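Long-range contacts in polyphosphate kinase (Porphyromonas gingivalis, PDB 2O8R), which probably catalyses the reversible transfer of the terminal phosphate of ATP onto a growing chain of inorganic polyphosphate, with magnesium as cofactor: residues D344-P350 and S475-T481; I373-Q377 and V438-A443; L461-N465 and E596-I600; Y538-K542 and L646-L650; M543-D548 and A616-K620. The protein carries 3 engineered substitutions. Residue numbers count along the deposited sequence, not the author numbering.

Contact 1: D344-P350 and S475-T481; sequences DYLIHVP and SDTTLMT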
# COMPACT_ATOMS: atom_id res chain seq x y z
N ASP A 344 -24.18 13.67 -26.26
CA ASP A 344 -24.06 13.37 -24.85
C ASP A 344 -24.02 11.88 -24.62
O ASP A 344 -24.64 11.12 -25.36
CB ASP A 344 -25.24 13.92 -24.06
CG ASP A 344 -25.22 15.41 -23.95
OD1 ASP A 344 -24.20 16.03 -24.34
OD2 ASP A 344 -26.24 15.97 -23.46
N TYR A 345 -23.30 11.48 -23.59
CA TYR A 345 -23.25 10.09 -23.20
C TYR A 345 -23.56 9.90 -21.70
O TYR A 345 -23.27 10.76 -20.86
CB TYR A 345 -21.91 9.46 -23.63
CG TYR A 345 -21.77 9.28 -25.13
CD1 TYR A 345 -22.05 8.05 -25.75
CD2 TYR A 345 -21.36 10.34 -25.94
CE1 TYR A 345 -21.93 7.90 -27.14
CE2 TYR A 345 -21.23 10.19 -27.31
CZ TYR A 345 -21.51 8.98 -27.91
OH TYR A 345 -21.38 8.88 -29.28
N LEU A 346 -24.17 8.78 -21.38
CA LEU A 346 -24.45 8.42 -20.01
C LEU A 346 -23.73 7.12 -19.76
O LEU A 346 -23.92 6.15 -20.49
CB LEU A 346 -25.95 8.18 -19.86
CG LEU A 346 -26.70 8.61 -18.62
CD1 LEU A 346 -26.35 10.05 -18.22
CD2 LEU A 346 -28.16 8.47 -18.96
N ILE A 347 -22.88 7.08 -18.75
CA ILE A 347 -22.18 5.85 -18.43
C ILE A 347 -22.59 5.37 -17.05
O ILE A 347 -22.46 6.09 -16.06
CB ILE A 347 -20.67 6.03 -18.47
CG1 ILE A 347 -20.22 6.47 -19.88
CG2 ILE A 347 -19.96 4.77 -17.98
CD1 ILE A 347 -20.65 5.55 -21.01
N HIS A 348 -23.11 4.16 -17.01
CA HIS A 348 -23.59 3.56 -15.78
C HIS A 348 -22.62 2.49 -15.35
O HIS A 348 -22.55 1.41 -15.94
CB HIS A 348 -24.97 2.96 -16.00
CG HIS A 348 -25.96 3.91 -16.60
ND1 HIS A 348 -26.55 4.92 -15.87
CD2 HIS A 348 -26.46 4.01 -17.85
CE1 HIS A 348 -27.36 5.60 -16.65
NE2 HIS A 348 -27.33 5.07 -17.85
N VAL A 349 -21.86 2.78 -14.31
CA VAL A 349 -20.84 1.82 -13.93
C VAL A 349 -21.21 0.97 -12.77
O VAL A 349 -21.85 1.44 -11.83
CB VAL A 349 -19.49 2.45 -13.52
CG1 VAL A 349 -18.84 3.15 -14.67
CG2 VAL A 349 -19.64 3.35 -12.26
N PRO A 350 -21.07 -0.32 -13.01
CA PRO A 350 -20.18 -1.45 -13.07
C PRO A 350 -20.50 -1.97 -14.48
O PRO A 350 -19.61 -2.46 -15.17
CB PRO A 350 -20.71 -2.39 -11.99
CG PRO A 350 -21.91 -1.69 -11.40
CD PRO A 350 -22.36 -0.76 -12.48
N SER A 475 -22.25 1.13 -7.83
CA SER A 475 -23.06 1.56 -8.94
C SER A 475 -23.10 3.10 -8.92
O SER A 475 -23.40 3.71 -7.89
CB SER A 475 -24.46 0.93 -8.85
OG SER A 475 -25.39 1.54 -9.72
N ASP A 476 -22.76 3.72 -10.05
CA ASP A 476 -22.76 5.18 -10.16
C ASP A 476 -23.13 5.62 -11.58
O ASP A 476 -23.09 4.81 -12.52
CB ASP A 476 -21.39 5.75 -9.82
CG ASP A 476 -21.20 5.96 -8.35
OD1 ASP A 476 -22.07 6.57 -7.71
OD2 ASP A 476 -20.15 5.53 -7.84
N THR A 477 -23.43 6.90 -11.74
CA THR A 477 -23.83 7.43 -13.03
C THR A 477 -23.03 8.68 -13.46
O THR A 477 -22.85 9.62 -12.68
CB THR A 477 -25.33 7.69 -13.04
OG1 THR A 477 -26.01 6.47 -12.72
CG2 THR A 477 -25.78 8.16 -14.41
N THR A 478 -22.54 8.65 -14.69
CA THR A 478 -21.69 9.72 -15.20
C THR A 478 -22.25 10.27 -16.51
O THR A 478 -22.55 9.51 -17.45
CB THR A 478 -20.27 9.20 -15.44
OG1 THR A 478 -19.67 8.86 -14.18
CG2 THR A 478 -19.41 10.26 -16.12
N LEU A 479 -22.40 11.60 -16.55
CA LEU A 479 -22.79 12.32 -17.75
C LEU A 479 -21.57 12.91 -18.42
O LEU A 479 -20.74 13.53 -17.77
CB LEU A 479 -23.74 13.46 -17.39
CG LEU A 479 -24.19 14.30 -18.59
CD1 LEU A 479 -25.01 13.44 -19.53
CD2 LEU A 479 -24.96 15.53 -18.16
N MSE A 480 -21.47 12.74 -19.73
CA MSE A 480 -20.40 13.37 -20.49
C MSE A 480 -21.02 14.24 -21.56
O MSE A 480 -21.74 13.76 -22.42
CB MSE A 480 -19.49 12.30 -21.09
CG MSE A 480 -18.79 11.51 -20.01
SE MSE A 480 -17.72 10.01 -20.62
CE MSE A 480 -16.05 10.90 -21.04
N THR A 481 -20.76 15.55 -21.48
CA THR A 481 -21.47 16.52 -22.32
C THR A 481 -20.53 17.58 -22.86
O THR A 481 -19.52 17.92 -22.23
CB THR A 481 -22.62 17.23 -21.55
OG1 THR A 481 -23.54 17.80 -22.49
CG2 THR A 481 -22.09 18.36 -20.67
O HOH W 1 -24.63 2.24 -12.21
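Strands 345-349 and 475-481 run antiparallel, their axes 4.8 Å apart at closest and their directions 161° apart, as neighbours in the mixed sheet of the first phospholipase D-like (PLD) C-terminal domain. Three hydrogen-bonded pairs, Tyr-345/Met-480, Ile-347/Thr-478 and Val-349/Asp-476, supply six backbone bonds; the shortest is Ile-347 N to Thr-478 O (2.8 Å). At the non-hydrogen-bonded pairs between them CA-H...O contacts form, such as Leu-346 CA to Thr-478 O (3.4 Å). Side chains alternate between two faces. Leu-346 CD1 meets Leu-479 CD1 at 3.9 Å on the face that helix 636-651 of the second PLD-like domain covers, while Ile-347 CG1 lies 4.4 Å from Met-480 SE on the face packed by helix 355-365. Asp-476 turns its carboxylate to His-597, a predicted ATP-binding residue. A water bridges Val-349 O, Ser-475 OG and Asp-476 O at one end; at the other, Thr-481 OG1 donates to Asp-344 OD1 at 2.6 Å.

Contact 2: I373-Q377 and V438-A443; sequences IRLTQ and VHAKTA. With SO4 (sulfate ion), chain F.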
# COMPACT_ATOMS: atom_id res chain seq x y z
N ILE A 373 -7.21 21.23 -18.20
CA ILE A 373 -7.98 20.16 -17.57
C ILE A 373 -8.13 20.48 -16.09
O ILE A 373 -7.16 20.85 -15.43
CB ILE A 373 -7.28 18.82 -17.71
CG1 ILE A 373 -6.94 18.54 -19.17
CG2 ILE A 373 -8.13 17.72 -17.13
CD1 ILE A 373 -6.06 17.32 -19.37
N ARG A 374 -9.35 20.36 -15.59
CA ARG A 374 -9.64 20.67 -14.19
C ARG A 374 -10.57 19.61 -13.65
O ARG A 374 -11.57 19.28 -14.29
CB ARG A 374 -10.30 22.04 -14.09
CG ARG A 374 -9.53 23.12 -14.81
CD ARG A 374 -10.35 24.36 -15.05
NE ARG A 374 -10.60 25.14 -13.84
CZ ARG A 374 -9.68 25.80 -13.15
NH1 ARG A 374 -8.40 25.76 -13.52
NH2 ARG A 374 -10.03 26.50 -12.08
N LEU A 375 -10.23 19.05 -12.49
CA LEU A 375 -11.11 18.07 -11.86
C LEU A 375 -11.12 18.06 -10.32
O LEU A 375 -10.23 18.59 -9.64
CB LEU A 375 -10.85 16.66 -12.42
CG LEU A 375 -9.97 15.69 -11.63
CD1 LEU A 375 -10.17 14.27 -12.14
CD2 LEU A 375 -8.53 16.10 -11.75
N THR A 376 -12.16 17.43 -9.78
CA THR A 376 -12.24 17.27 -8.36
C THR A 376 -11.76 15.86 -8.01
O THR A 376 -11.79 14.98 -8.86
CB THR A 376 -13.67 17.54 -7.86
OG1 THR A 376 -14.60 16.76 -8.63
CG2 THR A 376 -14.02 19.00 -8.05
N GLN A 377 -11.29 15.67 -6.78
CA GLN A 377 -10.79 14.38 -6.28
C GLN A 377 -11.00 14.32 -4.76
O GLN A 377 -10.71 15.30 -4.07
CB GLN A 377 -9.29 14.26 -6.57
CG GLN A 377 -8.93 13.44 -7.81
CD GLN A 377 -8.47 12.02 -7.49
OE1 GLN A 377 -7.92 11.33 -8.34
NE2 GLN A 377 -8.70 11.59 -6.25
N VAL A 438 -15.41 20.53 -0.96
CA VAL A 438 -15.99 20.31 -2.28
C VAL A 438 -16.30 18.83 -2.50
O VAL A 438 -15.41 18.01 -2.74
CB VAL A 438 -15.08 20.86 -3.41
CG1 VAL A 438 -15.67 20.55 -4.79
CG2 VAL A 438 -14.89 22.35 -3.25
N HIS A 439 -17.57 18.50 -2.41
CA HIS A 439 -18.00 17.13 -2.59
C HIS A 439 -18.33 16.86 -4.05
O HIS A 439 -18.44 15.71 -4.46
CB HIS A 439 -19.18 16.82 -1.67
CG HIS A 439 -19.55 15.38 -1.62
ND1 HIS A 439 -20.64 14.88 -2.31
CD2 HIS A 439 -18.98 14.33 -0.99
CE1 HIS A 439 -20.72 13.58 -2.09
NE2 HIS A 439 -19.73 13.22 -1.29
N ALA A 440 -18.48 17.93 -4.84
CA ALA A 440 -18.77 17.85 -6.27
C ALA A 440 -17.87 16.87 -7.03
O ALA A 440 -16.68 16.76 -6.76
CB ALA A 440 -18.67 19.22 -6.89
N LYS A 441 -18.45 16.14 -7.98
CA LYS A 441 -17.72 15.12 -8.72
C LYS A 441 -17.68 15.48 -10.21
O LYS A 441 -18.39 14.88 -11.02
CB LYS A 441 -18.37 13.75 -8.53
CG LYS A 441 -18.89 13.43 -7.12
CD LYS A 441 -17.76 12.96 -6.23
CE LYS A 441 -18.26 12.47 -4.89
NZ LYS A 441 -17.11 12.16 -4.00
N THR A 442 -16.86 16.47 -10.57
CA THR A 442 -16.80 16.98 -11.93
C THR A 442 -15.38 17.01 -12.50
O THR A 442 -14.42 17.22 -11.77
CB THR A 442 -17.36 18.41 -12.02
OG1 THR A 442 -16.54 19.27 -11.23
CG2 THR A 442 -18.79 18.48 -11.50
N ALA A 443 -15.27 16.80 -13.81
CA ALA A 443 -14.03 17.05 -14.54
C ALA A 443 -14.33 18.01 -15.69
O ALA A 443 -15.48 18.16 -16.11
CB ALA A 443 -13.44 15.76 -15.06
S SO4 F . -19.60 9.82 -1.31
O1 SO4 F . -19.54 8.37 -1.54
O2 SO4 F . -20.09 10.07 0.05
O3 SO4 F . -18.26 10.38 -1.46
O4 SO4 F . -20.43 10.44 -2.33
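Thr-376 points its side chain into the turn of 438-443, laying CG2 4.0 Å from Val-438 CG1 and setting OG1 2.8 Å from Ala-440 O and 3.0 Å from Thr-442 N. The turn leads into strand 442-447 of the first PLD-like domain and carries the histidine and lysine of an HxK motif, His-439 and Lys-441; His-439 is the predicted phosphohistidine. Thr-442 N donates to Thr-376 OG1, so this hydroxyl takes the place of a backbone acceptor just where the antiparallel pairing begins. In return, Thr-376 N donates to Thr-442 O at 3.0 Å. One residue further, Leu-375 and Ala-443 form a non-hydrogen-bonded pair with a close CA-CA spacing of 4.1 Å, and their CB atoms touch at 3.8 Å; Ala-443 CA also makes a CA-H...O contact with Arg-374 O (3.3 Å). Phe-494 of helix 484-497 packs on Thr-376 and Thr-442, so the junction is buried. His-439 and Lys-441, by contrast, direct CA-to-CB away from strand 370-377 and extend toward a sulfate, probably from the crystallisation liquor. His-439 ND1 is held by Glu-628, and Lys-441 NZ has its stronger partner in Asn-465. Both reach the sulfate through weak hydrogen bonds to its O3, from His-439 NE2 at 3.2 Å and Lys-441 NZ at 3.3 Å.

Contact 3: L461-N465 and E596-I600; sequences LSTGN and EHSRI. With SO4 (sulfate ion), chain F.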
# COMPACT_ATOMS: atom_id res chain seq x y z
N LEU A 461 -19.64 14.93 -15.37
CA LEU A 461 -20.34 15.06 -14.07
C LEU A 461 -20.86 13.73 -13.60
O LEU A 461 -21.31 12.91 -14.40
CB LEU A 461 -21.51 16.02 -14.14
CG LEU A 461 -21.09 17.46 -14.40
CD1 LEU A 461 -21.17 17.78 -15.91
CD2 LEU A 461 -21.99 18.36 -13.60
N SER A 462 -20.84 13.52 -12.28
CA SER A 462 -20.97 12.16 -11.77
C SER A 462 -21.57 12.05 -10.38
O SER A 462 -21.43 12.96 -9.56
CB SER A 462 -19.60 11.51 -11.74
OG SER A 462 -19.73 10.15 -11.40
N THR A 463 -22.19 10.91 -10.11
CA THR A 463 -22.77 10.63 -8.80
C THR A 463 -21.75 10.09 -7.81
O THR A 463 -22.00 10.09 -6.61
CB THR A 463 -23.93 9.63 -8.90
OG1 THR A 463 -23.43 8.38 -9.39
CG2 THR A 463 -24.97 10.16 -9.86
N GLY A 464 -20.61 9.62 -8.31
CA GLY A 464 -19.49 9.25 -7.46
C GLY A 464 -18.13 9.57 -8.06
O GLY A 464 -18.05 10.27 -9.07
N ASN A 465 -17.07 9.05 -7.45
CA ASN A 465 -15.70 9.31 -7.88
C ASN A 465 -15.32 8.56 -9.15
O ASN A 465 -15.89 7.50 -9.44
CB ASN A 465 -14.72 8.97 -6.74
CG ASN A 465 -14.99 9.78 -5.47
OD1 ASN A 465 -16.11 9.79 -4.95
ND2 ASN A 465 -13.96 10.45 -4.97
N GLU A 596 -25.59 0.78 -4.20
CA GLU A 596 -26.50 1.65 -4.93
C GLU A 596 -26.22 3.10 -4.59
O GLU A 596 -26.79 3.66 -3.65
CB GLU A 596 -27.94 1.28 -4.60
CG GLU A 596 -28.39 -0.03 -5.21
CD GLU A 596 -28.54 0.02 -6.72
OE1 GLU A 596 -28.85 1.10 -7.27
OE2 GLU A 596 -28.34 -1.02 -7.37
N HIS A 597 -25.35 3.71 -5.37
CA HIS A 597 -24.74 4.93 -4.91
C HIS A 597 -25.21 6.12 -5.71
O HIS A 597 -24.96 7.25 -5.33
CB HIS A 597 -23.21 4.79 -4.97
CG HIS A 597 -22.48 5.93 -4.34
ND1 HIS A 597 -21.98 6.99 -5.07
CD2 HIS A 597 -22.19 6.19 -3.04
CE1 HIS A 597 -21.40 7.84 -4.25
NE2 HIS A 597 -21.51 7.38 -3.02
N SER A 598 -25.88 5.86 -6.83
CA SER A 598 -26.42 6.93 -7.66
C SER A 598 -27.31 7.86 -6.86
O SER A 598 -28.02 7.44 -5.93
CB SER A 598 -27.23 6.36 -8.83
OG SER A 598 -26.39 5.75 -9.79
N ARG A 599 -27.26 9.14 -7.20
CA ARG A 599 -28.22 10.12 -6.70
C ARG A 599 -28.89 10.76 -7.90
O ARG A 599 -28.25 11.47 -8.69
CB ARG A 599 -27.53 11.16 -5.83
CG ARG A 599 -26.71 10.56 -4.71
CD ARG A 599 -25.51 11.40 -4.42
NE ARG A 599 -24.89 11.01 -3.17
CZ ARG A 599 -23.61 10.67 -3.03
NH1 ARG A 599 -22.79 10.70 -4.06
NH2 ARG A 599 -23.16 10.32 -1.83
N ILE A 600 -30.19 10.49 -8.06
CA ILE A 600 -30.92 10.88 -9.27
C ILE A 600 -32.30 11.43 -8.92
O ILE A 600 -32.99 10.88 -8.06
CB ILE A 600 -31.07 9.68 -10.23
CG1 ILE A 600 -29.72 9.31 -10.84
CG2 ILE A 600 -32.10 10.00 -11.32
CD1 ILE A 600 -29.74 8.08 -11.76
S SO4 F . -19.60 9.82 -1.31
O1 SO4 F . -19.54 8.37 -1.54
O2 SO4 F . -20.09 10.07 0.05
O3 SO4 F . -18.26 10.38 -1.46
O4 SO4 F . -20.43 10.44 -2.33
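Thr-463 loses by far the most surface here, 101 Å², as it leaves the end of strand 457-462 and settles against the 597-599 turn. Its side chain points at that turn, with OG1 3.7 Å from Ser-598 CA. The same OG1 is hydrogen-bonded to Thr-477 N and Asp-476 OD1, which fixes the threonine to the neighbouring strand. Its carbonyl meets the edges of Arg-599 and His-597: Thr-463 O lies 2.7 Å from Arg-599 NH1 and 3.3 Å from His-597 CE1. These two residues, covered by 31 and 29 Å², thus both face one carbonyl while their tips continue to the sulfate. His-597 NE2 donates to sulfate O1 at 2.7 Å; Arg-599 NH1 and NH2 both donate to sulfate O4, at 2.9 and 2.8 Å. Behind them, Asp-476 holds His-597 ND1, and Asp-617 forms a salt bridge with Arg-599 NE. Gly-464 CA comes within 4.0 Å of His-597 CE1, and an ideal CB there would be only 3.3 Å from His-597 ND1, a tight fit. With His-597 predicted to bind ATP and the sulfate probably coming from the crystallisation liquor, the arrangement is consistent with the predicted active site between the two PLD-like domains of a PPK1 kinase.

Contact 4: Y538-K542 and L646-L650; sequences YMLLK and LEIQL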
# COMPACT_ATOMS: atom_id res chain seq x y z
N TYR A 538 -45.98 13.69 -9.90
CA TYR A 538 -45.12 12.55 -9.61
C TYR A 538 -43.65 12.92 -9.43
O TYR A 538 -43.14 13.85 -10.07
CB TYR A 538 -45.26 11.49 -10.71
CG TYR A 538 -44.49 10.24 -10.42
CD1 TYR A 538 -44.88 9.39 -9.38
CD2 TYR A 538 -43.37 9.89 -11.18
CE1 TYR A 538 -44.18 8.24 -9.10
CE2 TYR A 538 -42.66 8.74 -10.91
CZ TYR A 538 -43.07 7.92 -9.86
OH TYR A 538 -42.37 6.77 -9.60
N MSE A 539 -42.97 12.19 -8.53
CA MSE A 539 -41.53 12.36 -8.29
C MSE A 539 -40.89 11.01 -8.13
O MSE A 539 -41.43 10.13 -7.46
CB MSE A 539 -41.27 13.18 -7.04
CG MSE A 539 -41.63 14.63 -7.20
SE MSE A 539 -41.10 15.76 -5.71
CE MSE A 539 -42.47 15.34 -4.43
N LEU A 540 -39.72 10.85 -8.74
CA LEU A 540 -38.93 9.64 -8.57
C LEU A 540 -37.56 10.07 -8.10
O LEU A 540 -36.83 10.73 -8.83
CB LEU A 540 -38.87 8.85 -9.87
CG LEU A 540 -38.25 7.45 -9.93
CD1 LEU A 540 -38.26 6.69 -8.60
CD2 LEU A 540 -38.93 6.63 -11.00
N LEU A 541 -37.24 9.72 -6.86
CA LEU A 541 -36.05 10.24 -6.19
C LEU A 541 -35.17 9.12 -5.62
O LEU A 541 -35.63 8.33 -4.79
CB LEU A 541 -36.47 11.16 -5.07
CG LEU A 541 -37.28 12.42 -5.30
CD1 LEU A 541 -37.62 12.97 -3.94
CD2 LEU A 541 -36.48 13.44 -6.11
N LYS A 542 -33.91 9.05 -6.05
CA LYS A 542 -32.99 8.02 -5.56
C LYS A 542 -31.75 8.63 -4.95
O LYS A 542 -31.07 9.43 -5.59
CB LYS A 542 -32.58 7.10 -6.69
CG LYS A 542 -31.50 6.10 -6.30
CD LYS A 542 -31.09 5.25 -7.50
CE LYS A 542 -30.02 4.30 -7.12
NZ LYS A 542 -30.67 3.21 -6.40
N LEU A 646 -34.53 3.34 -13.47
CA LEU A 646 -35.22 3.52 -12.19
C LEU A 646 -36.50 2.72 -12.11
O LEU A 646 -36.86 2.25 -11.03
CB LEU A 646 -35.51 5.00 -11.95
CG LEU A 646 -34.25 5.83 -11.74
CD1 LEU A 646 -34.66 7.23 -11.44
CD2 LEU A 646 -33.37 5.27 -10.62
N GLU A 647 -37.19 2.55 -13.24
CA GLU A 647 -38.40 1.73 -13.28
C GLU A 647 -38.04 0.29 -13.06
O GLU A 647 -38.70 -0.40 -12.28
CB GLU A 647 -39.15 1.90 -14.60
CG GLU A 647 -40.02 3.14 -14.65
CD GLU A 647 -40.62 3.37 -16.01
OE1 GLU A 647 -40.77 2.39 -16.77
OE2 GLU A 647 -40.94 4.54 -16.32
N ILE A 648 -36.97 -0.16 -13.71
CA ILE A 648 -36.43 -1.48 -13.39
C ILE A 648 -36.19 -1.62 -11.88
O ILE A 648 -36.58 -2.62 -11.28
CB ILE A 648 -35.15 -1.78 -14.16
CG1 ILE A 648 -35.42 -1.68 -15.66
CG2 ILE A 648 -34.63 -3.15 -13.77
CD1 ILE A 648 -34.28 -2.12 -16.54
N GLN A 649 -35.58 -0.61 -11.26
CA GLN A 649 -35.36 -0.71 -9.82
C GLN A 649 -36.68 -0.83 -9.06
O GLN A 649 -36.81 -1.67 -8.17
CB GLN A 649 -34.46 0.42 -9.29
CG GLN A 649 -33.07 0.45 -9.91
CD GLN A 649 -32.03 1.12 -9.03
OE1 GLN A 649 -32.33 2.04 -8.28
NE2 GLN A 649 -30.78 0.65 -9.13
N LEU A 650 -37.68 -0.03 -9.43
CA LEU A 650 -38.98 -0.05 -8.72
C LEU A 650 -39.79 -1.30 -9.00
O LEU A 650 -40.80 -1.54 -8.33
CB LEU A 650 -39.82 1.18 -9.07
CG LEU A 650 -39.37 2.51 -8.48
CD1 LEU A 650 -40.27 3.57 -9.06
CD2 LEU A 650 -39.40 2.50 -6.94
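Lys-542, Leu-540 and Tyr-538, alternate residues of strand 538-542, all direct CA-to-CB toward helix 646-650 from the same side of the sheet. The helix crosses the strand at 85°, its axis 10.5 Å away, so side chains must fill the gap. Each of the three has chi1 near t. Lys-542 stays extended through chi3 (t, t, t) and bends only at chi4 (77°, p), which brings NZ to Gln-649 OE1 in a 2.8 Å hydrogen bond while CD rests 3.9 Å from Leu-646 CD2. Gln-649 meets it with chi1 m and chi2 near t; its NE2 binds Glu-596, which also forms a salt bridge with Lys-542 NZ. Leu-646 and Leu-650, one helical turn apart, share the m,t rotamer and receive Leu-540 between them: Leu-540 CG is 3.9 Å from Leu-646 CD1, and Leu-540 CD1 is 3.7 Å from Leu-650 CD1. The chi2 of Leu-540, 25°, lies between wells. Tyr-538 reaches Leu-650 CD1 with OH at 3.9 Å, its hydroxyl bonded to Asp-566. This is helix-on-sheet packing of an alpha/beta sandwich, helix 636-651 covering one face of the mixed sheet in the second PLD-like domain.

Contact 5: M543-D548 and A616-K620; sequences MNGLQD and ADWMK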
# COMPACT_ATOMS: atom_id res chain seq x y z
N MSE A 543 -31.46 8.25 -3.71
CA MSE A 543 -30.24 8.70 -3.06
C MSE A 543 -29.76 7.76 -1.94
O MSE A 543 -30.44 6.81 -1.57
CB MSE A 543 -30.44 10.09 -2.51
CG MSE A 543 -31.48 10.17 -1.43
SE MSE A 543 -32.21 11.97 -1.37
CE MSE A 543 -31.05 12.83 -2.72
N ASN A 544 -28.57 8.04 -1.44
CA ASN A 544 -27.98 7.22 -0.40
C ASN A 544 -28.62 7.57 0.92
O ASN A 544 -28.82 6.70 1.76
CB ASN A 544 -26.46 7.40 -0.34
CG ASN A 544 -25.73 6.85 -1.56
OD1 ASN A 544 -25.29 7.61 -2.42
ND2 ASN A 544 -25.61 5.54 -1.64
N GLY A 545 -28.97 8.84 1.08
CA GLY A 545 -29.53 9.30 2.34
C GLY A 545 -30.52 10.44 2.24
O GLY A 545 -30.33 11.36 1.45
N LEU A 546 -31.57 10.36 3.05
CA LEU A 546 -32.54 11.43 3.24
C LEU A 546 -32.74 11.69 4.74
O LEU A 546 -33.21 10.83 5.49
CB LEU A 546 -33.87 11.08 2.57
CG LEU A 546 -34.96 12.12 2.75
CD1 LEU A 546 -34.50 13.46 2.23
CD2 LEU A 546 -36.24 11.68 2.06
N GLN A 547 -32.39 12.89 5.16
CA GLN A 547 -32.34 13.18 6.58
C GLN A 547 -32.70 14.64 6.86
O GLN A 547 -33.09 14.98 7.98
CB GLN A 547 -30.93 12.83 7.09
CG GLN A 547 -30.69 12.94 8.58
CD GLN A 547 -30.17 14.30 8.98
OE1 GLN A 547 -29.86 15.14 8.14
NE2 GLN A 547 -30.06 14.52 10.29
N ASP A 548 -32.59 15.51 5.85
CA ASP A 548 -32.85 16.93 6.06
C ASP A 548 -34.30 17.25 6.39
O ASP A 548 -35.17 17.10 5.54
CB ASP A 548 -32.43 17.76 4.86
CG ASP A 548 -32.63 19.25 5.09
OD1 ASP A 548 -31.81 19.85 5.82
OD2 ASP A 548 -33.62 19.81 4.58
N ALA A 616 -24.94 15.09 -4.41
CA ALA A 616 -25.46 15.20 -3.05
C ALA A 616 -26.60 14.25 -2.74
O ALA A 616 -27.47 14.01 -3.58
CB ALA A 616 -25.90 16.63 -2.78
N ASP A 617 -26.59 13.71 -1.52
CA ASP A 617 -27.79 13.19 -0.87
C ASP A 617 -28.42 14.38 -0.18
O ASP A 617 -27.81 15.43 -0.09
CB ASP A 617 -27.43 12.18 0.20
CG ASP A 617 -26.52 11.10 -0.30
OD1 ASP A 617 -26.86 10.47 -1.32
OD2 ASP A 617 -25.47 10.88 0.33
N TRP A 618 -29.63 14.23 0.33
CA TRP A 618 -30.27 15.33 1.04
C TRP A 618 -30.12 15.15 2.54
O TRP A 618 -31.08 14.79 3.25
CB TRP A 618 -31.73 15.46 0.64
CG TRP A 618 -31.96 15.79 -0.79
CD1 TRP A 618 -31.04 16.27 -1.68
CD2 TRP A 618 -33.20 15.71 -1.50
NE1 TRP A 618 -31.63 16.47 -2.91
CE2 TRP A 618 -32.96 16.13 -2.82
CE3 TRP A 618 -34.49 15.31 -1.15
CZ2 TRP A 618 -33.96 16.17 -3.79
CZ3 TRP A 618 -35.49 15.35 -2.11
CH2 TRP A 618 -35.21 15.77 -3.41
N MSE A 619 -28.91 15.38 3.03
CA MSE A 619 -28.66 15.42 4.45
C MSE A 619 -28.74 16.88 4.88
O MSE A 619 -28.98 17.75 4.05
CB MSE A 619 -27.27 14.89 4.74
CG MSE A 619 -26.89 13.64 3.99
SE MSE A 619 -27.86 12.04 4.52
CE MSE A 619 -26.50 10.71 4.04
N LYS A 620 -28.54 17.15 6.17
CA LYS A 620 -28.39 18.53 6.65
C LYS A 620 -27.07 19.10 6.12
O LYS A 620 -27.07 20.11 5.43
CB LYS A 620 -28.39 18.56 8.17
CG LYS A 620 -28.28 19.95 8.79
CD LYS A 620 -29.60 20.40 9.39
CE LYS A 620 -29.45 20.74 10.88
NZ LYS A 620 -28.25 21.58 11.16
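Asp-617 OD1 accepts the backbone N of Asn-544 at 3.0 Å and forms a salt bridge with the sulfate-binding Arg-599, so one carboxylate oxygen serves both. Trp-618 O takes two donors, Gln-547 N at 3.0 Å and Asp-548 N at 3.1 Å, and Trp-618 N donates to Gly-545 O at 3.2 Å; Leu-546 and Trp-618 thereby form a single isolated backbone bridge. Further along, Gln-547 OE1 accepts from Lys-620 N at 3.1 Å. Packing surrounds these hydrogen bonds. The selenomethionine Met-543 lies over the indole of Trp-618: CE is 3.5 Å from the centroid of the five-membered ring, a CH-pi contact, and SE is 4.1 Å from it, a Met-aromatic contact. Leu-546 CD1 meets Trp-618 CB at 3.8 Å near the ring's edge. Gly-545 CA sits 3.7 Å from Met-619 CE, and an ideal CB there would clash with that methyl. Asp-548 N-caps helix 549-560, its OD2 accepting Val-551 N. The loops that follow strands 538-543 and 610-614, which flank strand 600-603 in the sheet, are thus tied together beside Arg-570 and His-597, consistent with a place at the edge of the predicted ATP site in the second PLD-like domain.

Contacts 2 and 3, centres 13 Å apart, meet at one sulfate, probably a crystallisation ion, which lies between the predicted phosphohistidine His-439 of contact 2 and the predicted ATP-binding His-597 of contact 3; Lys-441 NZ to Asn-465 OD1 (2.7 Å) also joins them. Contacts 1 and 2 belong to the first PLD-like domain, contacts 4 and 5 to the second, and contact 3 joins the two domains. It reaches contact 1 through Asp-476 OD1 to His-597 ND1 (2.7 Å), contact 4 through Ile-600 N to Lys-542 O (2.8 Å), and contact 5 through the Arg-599 NE to Asp-617 OD1 salt bridge (2.8 Å). Contact 4 touches contact 5 where Leu-541 CD1 meets Trp-618 CZ3 (3.7 Å).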